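Local coordinates for DNA repair protein RAD7 (Saccharomyces cerevisiae, PDB 5ZB2), which is a component of the global genome repair complex, which promotes nucleotide excision repair of nontranscribed DNA, and interacts with Elc1, at residues S88-I97 and C110-I121. Sequence-based numbering, arbitrary orientation.
Sequences SFDGYKTLAI and CGQLNHESLLYI. With 9FO (3,6,9,12,15,18,21,24,27,30,33,36,39,42,45,48,51,54,57-nonadecaoxanonapentacontane-1,59-diol), chain K.
Lys93 lies across the Tyr120 ring, its CG 3.6 Å from the ring centroid and 12° off the normal, a CH-pi contact over the face. A bend at chi3 then carries NZ to Glu116 OE2 at 2.8 Å, met from above the carboxylate plane, and to Asp90 OD1 at 2.9 Å. Asp90 of a second Rad7 subunit also pairs with this NZ, so the salt-bridge network continues into that copy. Replacing Lys93 by alanine is likely to leave Glu116 without its cation across the helix pair and to strip the Tyr120 face of its aliphatic cover. The Phe89 ring lies nearly coplanar with the Glu116 carboxylate (9°), with OE2 at its edge. Helices 89-97 and 115-121 run almost parallel, 10° apart with axes 8.6 Å from each other, as expected of successive helices on the convex side of a leucine-rich-repeat solenoid. On the side facing strand 104-108, Tyr92 receives Leu113 CB over one face, while a water joins its OH to Gln112 N. Behind these contacts, Asn114 OD1 N-caps helix 115-121 by accepting a nearly straight bond from Ser117 N at 2.8 Å. At the other N-terminus Ser88 OG, also hydrogen-bonded to Asp65, accepts from Gly91 N.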
ATOM      1  N   SER A  88       7.803   0.297   6.698  1.00 32.56           N
ATOM      2  CA  SER A  88       7.413   1.259   5.679  1.00 36.52           C
ATOM      3  C   SER A  88       6.012   1.792   5.954  1.00 33.67           C
ATOM      4  O   SER A  88       5.296   1.317   6.839  1.00 30.88           O
ATOM      5  CB  SER A  88       7.454   0.625   4.290  1.00 34.65           C
ATOM      6  OG  SER A  88       6.341  -0.232   4.104  1.00 32.20           O
ATOM      7  N   PHE A  89       5.611   2.793   5.165  1.00 34.48           N
ATOM      8  CA  PHE A  89       4.264   3.335   5.308  1.00 37.01           C
ATOM      9  C   PHE A  89       3.212   2.274   5.021  1.00 36.96           C
ATOM     10  O   PHE A  89       2.135   2.290   5.629  1.00 34.00           O
ATOM     11  CB  PHE A  89       4.077   4.549   4.395  1.00 37.34           C
ATOM     12  CG  PHE A  89       3.937   4.209   2.937  1.00 39.96           C
ATOM     13  CD1 PHE A  89       5.045   3.880   2.178  1.00 44.90           C
ATOM     14  CD2 PHE A  89       2.694   4.241   2.322  1.00 41.79           C
ATOM     15  CE1 PHE A  89       4.918   3.575   0.834  1.00 47.72           C
ATOM     16  CE2 PHE A  89       2.561   3.935   0.978  1.00 44.74           C
ATOM     17  CZ  PHE A  89       3.675   3.601   0.235  1.00 47.22           C
ATOM     18  N   ASP A  90       3.507   1.336   4.114  1.00 34.98           N
ATOM     19  CA  ASP A  90       2.584   0.235   3.865  1.00 38.86           C
ATOM     20  C   ASP A  90       2.545  -0.726   5.046  1.00 36.78           C
ATOM     21  O   ASP A  90       1.491  -1.292   5.359  1.00 36.95           O
ATOM     22  CB  ASP A  90       2.973  -0.509   2.583  1.00 41.34           C
ATOM     23  CG  ASP A  90       2.465   0.179   1.326  1.00 42.88           C
ATOM     24  OD1 ASP A  90       1.506   0.975   1.420  1.00 40.30           O
ATOM     25  OD2 ASP A  90       3.015  -0.092   0.237  1.00 44.20           O
ATOM     26  N   GLY A  91       3.682  -0.932   5.711  1.00 36.53           N
ATOM     27  CA  GLY A  91       3.684  -1.746   6.917  1.00 38.13           C
ATOM     28  C   GLY A  91       2.721  -1.224   7.966  1.00 34.92           C
ATOM     29  O   GLY A  91       1.960  -1.986   8.567  1.00 30.80           O
ATOM     30  N   TYR A  92       2.735   0.093   8.194  1.00 35.04           N
ATOM     31  CA  TYR A  92       1.827   0.684   9.171  1.00 33.80           C
ATOM     32  C   TYR A  92       0.377   0.516   8.743  1.00 35.58           C
ATOM     33  O   TYR A  92      -0.501   0.257   9.578  1.00 35.19           O
ATOM     34  CB  TYR A  92       2.160   2.162   9.364  1.00 35.27           C
ATOM     35  CG  TYR A  92       3.507   2.415  10.003  1.00 34.55           C
ATOM     36  CD1 TYR A  92       3.736   2.091  11.336  1.00 34.57           C
ATOM     37  CD2 TYR A  92       4.542   2.993   9.284  1.00 33.67           C
ATOM     38  CE1 TYR A  92       4.962   2.322  11.928  1.00 34.99           C
ATOM     39  CE2 TYR A  92       5.773   3.231   9.870  1.00 34.59           C
ATOM     40  CZ  TYR A  92       5.975   2.896  11.191  1.00 33.94           C
ATOM     41  OH  TYR A  92       7.195   3.129  11.777  1.00 30.51           O
ATOM     42  N   LYS A  93       0.102   0.665   7.444  1.00 36.93           N
ATOM     43  CA  LYS A  93      -1.260   0.490   6.950  1.00 38.33           C
ATOM     44  C   LYS A  93      -1.734  -0.947   7.141  1.00 38.44           C
ATOM     45  O   LYS A  93      -2.883  -1.181   7.527  1.00 37.27           O
ATOM     46  CB  LYS A  93      -1.331   0.897   5.476  1.00 39.28           C
ATOM     47  CG  LYS A  93      -1.161   2.397   5.241  1.00 38.84           C
ATOM     48  CD  LYS A  93      -0.548   2.716   3.873  1.00 38.82           C
ATOM     49  CE  LYS A  93      -1.467   2.324   2.722  1.00 42.15           C
ATOM     50  NZ  LYS A  93      -0.867   2.643   1.392  1.00 41.80           N
ATOM     51  N   THR A  94      -0.861  -1.925   6.884  1.00 37.08           N
ATOM     52  CA  THR A  94      -1.266  -3.321   7.019  1.00 40.23           C
ATOM     53  C   THR A  94      -1.519  -3.674   8.480  1.00 38.24           C
ATOM     54  O   THR A  94      -2.494  -4.368   8.801  1.00 38.48           O
ATOM     55  CB  THR A  94      -0.202  -4.247   6.419  1.00 42.16           C
ATOM     56  OG1 THR A  94       0.045  -3.885   5.054  1.00 43.37           O
ATOM     57  CG2 THR A  94      -0.655  -5.701   6.473  1.00 44.79           C
ATOM     58  N   LEU A  95      -0.654  -3.201   9.380  1.00 38.76           N
ATOM     59  CA  LEU A  95      -0.871  -3.411  10.808  1.00 38.11           C
ATOM     60  C   LEU A  95      -2.256  -2.926  11.224  1.00 40.01           C
ATOM     61  O   LEU A  95      -3.005  -3.642  11.897  1.00 40.85           O
ATOM     62  CB  LEU A  95       0.219  -2.689  11.604  1.00 38.48           C
ATOM     63  CG  LEU A  95       0.089  -2.722  13.130  1.00 36.71           C
ATOM     64  CD1 LEU A  95       0.301  -4.137  13.651  1.00 38.01           C
ATOM     65  CD2 LEU A  95       1.066  -1.748  13.770  1.00 34.82           C
ATOM     66  N   ALA A  96      -2.617  -1.706  10.821  1.00 38.45           N
ATOM     67  CA  ALA A  96      -3.919  -1.163  11.192  1.00 39.08           C
ATOM     68  C   ALA A  96      -5.054  -2.021  10.646  1.00 42.07           C
ATOM     69  O   ALA A  96      -6.066  -2.227  11.324  1.00 43.02           O
ATOM     70  CB  ALA A  96      -4.054   0.275  10.692  1.00 38.05           C
ATOM     71  N   ILE A  97      -4.907  -2.526   9.419  1.00 41.21           N
ATOM     72  CA  ILE A  97      -5.975  -3.317   8.814  1.00 42.29           C
ATOM     73  C   ILE A  97      -6.157  -4.634   9.560  1.00 44.05           C
ATOM     74  O   ILE A  97      -7.286  -5.103   9.748  1.00 44.22           O
ATOM     75  CB  ILE A  97      -5.681  -3.541   7.317  1.00 46.54           C
ATOM     76  CG1 ILE A  97      -5.795  -2.222   6.544  1.00 47.46           C
ATOM     77  CG2 ILE A  97      -6.607  -4.594   6.714  1.00 50.47           C
ATOM     78  CD1 ILE A  97      -7.171  -1.575   6.576  1.00 49.11           C
ATOM     79  N   CYS A 110       9.671   5.807  14.434  1.00 31.95           N
ATOM     80  CA  CYS A 110       8.759   5.547  13.316  1.00 34.20           C
ATOM     81  C   CYS A 110       8.964   6.573  12.199  1.00 31.23           C
ATOM     82  O   CYS A 110       8.044   7.266  11.767  1.00 30.75           O
ATOM     83  CB  CYS A 110       7.314   5.544  13.812  1.00 33.50           C
ATOM     84  SG  CYS A 110       6.790   7.071  14.683  1.00 33.47           S
ATOM     85  N   GLY A 111      10.199   6.627  11.697  1.00 31.64           N
ATOM     86  CA  GLY A 111      10.567   7.666  10.746  1.00 33.47           C
ATOM     87  C   GLY A 111       9.772   7.648   9.452  1.00 30.98           C
ATOM     88  O   GLY A 111       9.592   8.693   8.819  1.00 29.99           O
ATOM     89  N   GLN A 112       9.290   6.478   9.034  1.00 29.39           N
ATOM     90  CA  GLN A 112       8.598   6.355   7.754  1.00 33.31           C
ATOM     91  C   GLN A 112       7.090   6.539   7.866  1.00 33.82           C
ATOM     92  O   GLN A 112       6.403   6.544   6.839  1.00 31.64           O
ATOM     93  CB  GLN A 112       8.903   4.993   7.117  1.00 33.78           C
ATOM     94  CG  GLN A 112      10.390   4.737   6.930  1.00 33.44           C
ATOM     95  CD  GLN A 112      10.676   3.518   6.081  1.00 37.41           C
ATOM     96  OE1 GLN A 112      10.094   3.342   5.010  1.00 37.11           O
ATOM     97  NE2 GLN A 112      11.586   2.666   6.553  1.00 35.19           N
ATOM     98  N   LEU A 113       6.559   6.695   9.075  1.00 33.04           N
ATOM     99  CA  LEU A 113       5.136   6.956   9.238  1.00 35.97           C
ATOM    100  C   LEU A 113       4.773   8.269   8.553  1.00 33.46           C
ATOM    101  O   LEU A 113       5.316   9.323   8.894  1.00 34.03           O
ATOM    102  CB  LEU A 113       4.787   7.004  10.725  1.00 35.65           C
ATOM    103  CG  LEU A 113       3.301   6.938  11.088  1.00 39.76           C
ATOM    104  CD1 LEU A 113       3.126   6.429  12.508  1.00 47.03           C
ATOM    105  CD2 LEU A 113       2.631   8.290  10.951  1.00 43.33           C
ATOM    106  N   ASN A 114       3.862   8.208   7.584  1.00 35.70           N
ATOM    107  CA  ASN A 114       3.487   9.380   6.802  1.00 37.57           C
ATOM    108  C   ASN A 114       2.000   9.681   6.976  1.00 37.99           C
ATOM    109  O   ASN A 114       1.291   9.042   7.759  1.00 35.70           O
ATOM    110  CB  ASN A 114       3.852   9.195   5.322  1.00 36.03           C
ATOM    111  CG  ASN A 114       3.008   8.132   4.616  1.00 38.44           C
ATOM    112  OD1 ASN A 114       2.078   7.553   5.188  1.00 35.67           O
ATOM    113  ND2 ASN A 114       3.331   7.884   3.351  1.00 41.08           N
ATOM    114  N   HIS A 115       1.547  10.687   6.228  1.00 37.41           N
ATOM    115  CA  HIS A 115       0.164  11.148   6.296  1.00 40.91           C
ATOM    116  C   HIS A 115      -0.816   9.983   6.198  1.00 40.99           C
ATOM    117  O   HIS A 115      -1.662   9.785   7.077  1.00 39.00           O
ATOM    118  CB  HIS A 115      -0.073  12.166   5.174  1.00 43.07           C
ATOM    119  CG  HIS A 115      -1.475  12.687   5.098  1.00 52.48           C
ATOM    120  ND1 HIS A 115      -1.859  13.880   5.673  1.00 54.00           N
ATOM    121  CD2 HIS A 115      -2.577  12.195   4.484  1.00 61.41           C
ATOM    122  CE1 HIS A 115      -3.140  14.093   5.428  1.00 51.73           C
ATOM    123  NE2 HIS A 115      -3.599  13.084   4.709  1.00 53.04           N
ATOM    124  N   GLU A 116      -0.709   9.194   5.129  1.00 40.96           N
ATOM    125  CA  GLU A 116      -1.640   8.089   4.929  1.00 41.92           C
ATOM    126  C   GLU A 116      -1.535   7.067   6.056  1.00 38.08           C
ATOM    127  O   GLU A 116      -2.552   6.540   6.518  1.00 37.10           O
ATOM    128  CB  GLU A 116      -1.381   7.435   3.571  1.00 39.84           C
ATOM    129  CG  GLU A 116      -2.264   6.239   3.264  1.00 42.63           C
ATOM    130  CD  GLU A 116      -1.990   5.655   1.888  1.00 44.92           C
ATOM    131  OE1 GLU A 116      -2.962   5.436   1.140  1.00 46.37           O
ATOM    132  OE2 GLU A 116      -0.806   5.420   1.551  1.00 41.36           O
ATOM    133  N   SER A 117      -0.314   6.777   6.512  1.00 38.46           N
ATOM    134  CA  SER A 117      -0.139   5.820   7.602  1.00 37.98           C
ATOM    135  C   SER A 117      -0.842   6.296   8.868  1.00 35.86           C
ATOM    136  O   SER A 117      -1.511   5.511   9.549  1.00 34.91           O
ATOM    137  CB  SER A 117       1.348   5.598   7.878  1.00 35.06           C
ATOM    138  OG  SER A 117       2.025   5.155   6.721  1.00 39.34           O
ATOM    139  N   LEU A 118      -0.701   7.582   9.195  1.00 36.39           N
ATOM    140  CA  LEU A 118      -1.291   8.109  10.422  1.00 37.33           C
ATOM    141  C   LEU A 118      -2.813   8.055  10.375  1.00 37.74           C
ATOM    142  O   LEU A 118      -3.458   7.727  11.378  1.00 34.26           O
ATOM    143  CB  LEU A 118      -0.809   9.541  10.659  1.00 36.77           C
ATOM    144  CG  LEU A 118      -1.194  10.187  11.991  1.00 38.60           C
ATOM    145  CD1 LEU A 118      -0.696   9.369  13.178  1.00 35.86           C
ATOM    146  CD2 LEU A 118      -0.658  11.614  12.052  1.00 37.49           C
ATOM    147  N   LEU A 119      -3.411   8.374   9.220  1.00 37.53           N
ATOM    148  CA  LEU A 119      -4.868   8.366   9.117  1.00 40.86           C
ATOM    149  C   LEU A 119      -5.427   6.946   9.059  1.00 39.71           C
ATOM    150  O   LEU A 119      -6.557   6.711   9.499  1.00 40.91           O
ATOM    151  CB  LEU A 119      -5.311   9.171   7.895  1.00 43.52           C
ATOM    152  CG  LEU A 119      -4.847  10.633   7.862  1.00 45.47           C
ATOM    153  CD1 LEU A 119      -5.478  11.369   6.692  1.00 52.30           C
ATOM    154  CD2 LEU A 119      -5.154  11.357   9.165  1.00 46.05           C
ATOM    155  N   TYR A 120      -4.665   5.989   8.526  1.00 34.65           N
ATOM    156  CA  TYR A 120      -5.063   4.589   8.640  1.00 38.99           C
ATOM    157  C   TYR A 120      -5.192   4.183  10.104  1.00 39.01           C
ATOM    158  O   TYR A 120      -6.169   3.539  10.502  1.00 40.38           O
ATOM    159  CB  TYR A 120      -4.047   3.692   7.932  1.00 39.27           C
ATOM    160  CG  TYR A 120      -4.418   3.273   6.529  1.00 42.88           C
ATOM    161  CD1 TYR A 120      -4.483   4.198   5.495  1.00 44.85           C
ATOM    162  CD2 TYR A 120      -4.665   1.938   6.231  1.00 42.62           C
ATOM    163  CE1 TYR A 120      -4.804   3.808   4.205  1.00 47.30           C
ATOM    164  CE2 TYR A 120      -4.985   1.538   4.946  1.00 45.48           C
ATOM    165  CZ  TYR A 120      -5.052   2.475   3.938  1.00 48.39           C
ATOM    166  OH  TYR A 120      -5.371   2.073   2.662  1.00 48.42           O
ATOM    167  N   ILE A 121      -4.202   4.552  10.922  1.00 37.14           N
ATOM    168  CA  ILE A 121      -4.227   4.211  12.343  1.00 37.80           C
ATOM    169  C   ILE A 121      -5.471   4.789  13.008  1.00 38.07           C
ATOM    170  O   ILE A 121      -6.179   4.099  13.750  1.00 37.27           O
ATOM    171  CB  ILE A 121      -2.938   4.700  13.026  1.00 36.63           C
ATOM    172  CG1 ILE A 121      -1.759   3.846  12.567  1.00 34.78           C
ATOM    173  CG2 ILE A 121      -3.062   4.663  14.553  1.00 36.05           C
ATOM    174  CD1 ILE A 121      -0.413   4.407  12.937  1.00 36.51           C
TER
HETATM  175  OAA 9FO K 609     -11.791   0.172  -0.934  0.50 64.89           O
HETATM  176  CAB 9FO K 609     -11.168  -0.935  -0.344  0.50 59.31           C
HETATM  177  CAC 9FO K 609     -11.006  -2.044  -1.382  0.50 54.69           C
HETATM  178  OAD 9FO K 609     -10.810  -3.274  -0.746  0.50 55.34           O
HETATM  179  CAE 9FO K 609      -9.531  -3.471  -0.220  0.50 55.15           C
HETATM  180  CAF 9FO K 609      -9.565  -4.636   0.768  0.50 56.42           C
HETATM  181  OAG 9FO K 609      -8.575  -4.456   1.738  0.50 57.49           O
HETATM  182  CAH 9FO K 609      -8.916  -3.546   2.745  0.50 57.66           C
HETATM  183  CAI 9FO K 609      -7.692  -2.701   3.067  0.50 55.74           C
HETATM  184  OAJ 9FO K 609      -7.637  -1.647   2.152  0.50 54.91           O
HETATM  185  CAK 9FO K 609      -6.348  -1.316   1.722  0.50 53.65           C
HETATM  186  CAL 9FO K 609      -6.445  -0.426   0.487  0.50 52.67           C
HETATM  187  OAM 9FO K 609      -5.530  -0.861  -0.478  0.50 50.69           O
HETATM  188  CAN 9FO K 609      -6.003  -0.769  -1.789  0.50 48.54           C
HETATM  189  CAO 9FO K 609      -6.926  -1.944  -2.071  0.50 49.49           C
HETATM  190  OAP 9FO K 609      -6.417  -2.699  -3.134  0.50 47.40           O
HETATM  191  CAQ 9FO K 609      -7.076  -3.914  -3.326  0.50 49.35           C
HETATM  192  CAR 9FO K 609      -6.571  -4.919  -2.299  0.50 51.41           C
HETATM  193  OAS 9FO K 609      -6.934  -6.215  -2.671  0.50 51.58           O
HETATM  194  CAT 9FO K 609      -7.228  -7.054  -1.590  0.50 54.41           C
HETATM  195  CAU 9FO K 609      -5.994  -7.285  -0.716  0.50 56.88           C
HETATM  196  OAV 9FO K 609      -6.279  -6.893   0.595  0.50 58.13           O
HETATM  197  CAW 9FO K 609      -5.174  -6.911   1.452  0.50 58.12           C
HETATM  198  CAX 9FO K 609      -5.588  -6.373   2.820  0.50 58.17           C
HETATM  199  OAY 9FO K 609      -5.187  -5.039   2.960  0.50 55.49           O
HETATM  200  CAZ 9FO K 609      -3.826  -4.857   3.237  0.50 53.84           C
HETATM  201  CBA 9FO K 609      -3.581  -3.402   3.628  0.50 52.67           C
HETATM  202  OBB 9FO K 609      -2.603  -2.828   2.811  0.50 52.02           O
HETATM  203  CBC 9FO K 609      -3.080  -2.130   1.696  0.50 51.87           C
HETATM  204  CBD 9FO K 609      -1.915  -1.378   1.062  0.50 50.51           C
HETATM  205  OBE 9FO K 609      -1.199  -2.253   0.244  0.50 50.57           O
HETATM  206  CBF 9FO K 609       0.183  -2.130   0.391  0.50 49.66           C
HETATM  207  CBG 9FO K 609       0.880  -3.054  -0.601  0.50 51.08           C
HETATM  208  OBH 9FO K 609      -0.027  -4.032  -1.034  0.50 51.91           O
HETATM  209  CBI 9FO K 609       0.560  -5.236  -1.448  0.50 52.42           C
HETATM  210  CBJ 9FO K 609      -0.455  -6.372  -1.342  0.50 53.38           C
HETATM  211  OBK 9FO K 609       0.189  -7.505  -0.824  0.50 55.04           O
HETATM  212  CBL 9FO K 609      -0.529  -8.212   0.150  0.50 56.59           C
HETATM  213  CBM 9FO K 609       0.447  -9.011   1.007  0.50 58.28           C
HETATM  214  OBN 9FO K 609      -0.220  -9.521   2.125  0.50 59.41           O
HETATM  215  CBO 9FO K 609      -0.151  -8.716   3.267  0.50 57.70           C
HETATM  216  CBP 9FO K 609       1.184  -8.917   3.987  0.50 55.21           C
HETATM  217  OBQ 9FO K 609       1.480  -7.738   4.679  0.50 52.05           O
HETATM  218  CBR 9FO K 609       2.835  -7.473   4.909  0.50 51.47           C
HETATM  219  CBS 9FO K 609       2.976  -5.962   5.050  0.50 49.53           C
HETATM  220  OBT 9FO K 609       4.062  -5.532   4.280  0.50 48.47           O
HETATM  221  CBU 9FO K 609       3.923  -4.244   3.749  0.50 47.27           C
HETATM  222  CBV 9FO K 609       4.858  -4.107   2.555  0.50 49.28           C
HETATM  223  OBW 9FO K 609       4.197  -4.576   1.417  0.50 51.44           O
HETATM  224  CBX 9FO K 609       4.974  -4.547   0.253  0.50 52.79           C
HETATM  225  CBY 9FO K 609       4.331  -5.426  -0.815  0.50 53.82           C
HETATM  226  OBZ 9FO K 609       3.929  -6.647  -0.260  0.50 54.73           O
HETATM  227  CCA 9FO K 609       4.383  -7.766  -0.970  0.50 55.99           C
HETATM  228  CCB 9FO K 609       3.609  -9.002  -0.517  0.50 57.50           C
HETATM  229  OCC 9FO K 609       4.210  -9.637   0.576  0.50 58.45           O
HETATM  230  CCD 9FO K 609       4.285  -8.904   1.766  0.50 56.13           C
HETATM  231  CCE 9FO K 609       5.657  -8.237   1.815  0.50 55.75           C
HETATM  232  OCF 9FO K 609       6.289  -8.479   3.040  0.50 55.14           O
HETATM  233  CCG 9FO K 609       7.355  -7.612   3.318  0.50 54.48           C
HETATM  234  CCH 9FO K 609       8.293  -7.491   2.115  0.50 59.37           C
HETATM  235  OCI 9FO K 609       9.560  -7.077   2.545  0.50 64.70           O
HETATM  236  O   HOH W   1       7.809   4.188   3.749  1.00 35.78           O
HETATM  237  O   HOH W   2       9.135   3.839  10.149  1.00 34.09           O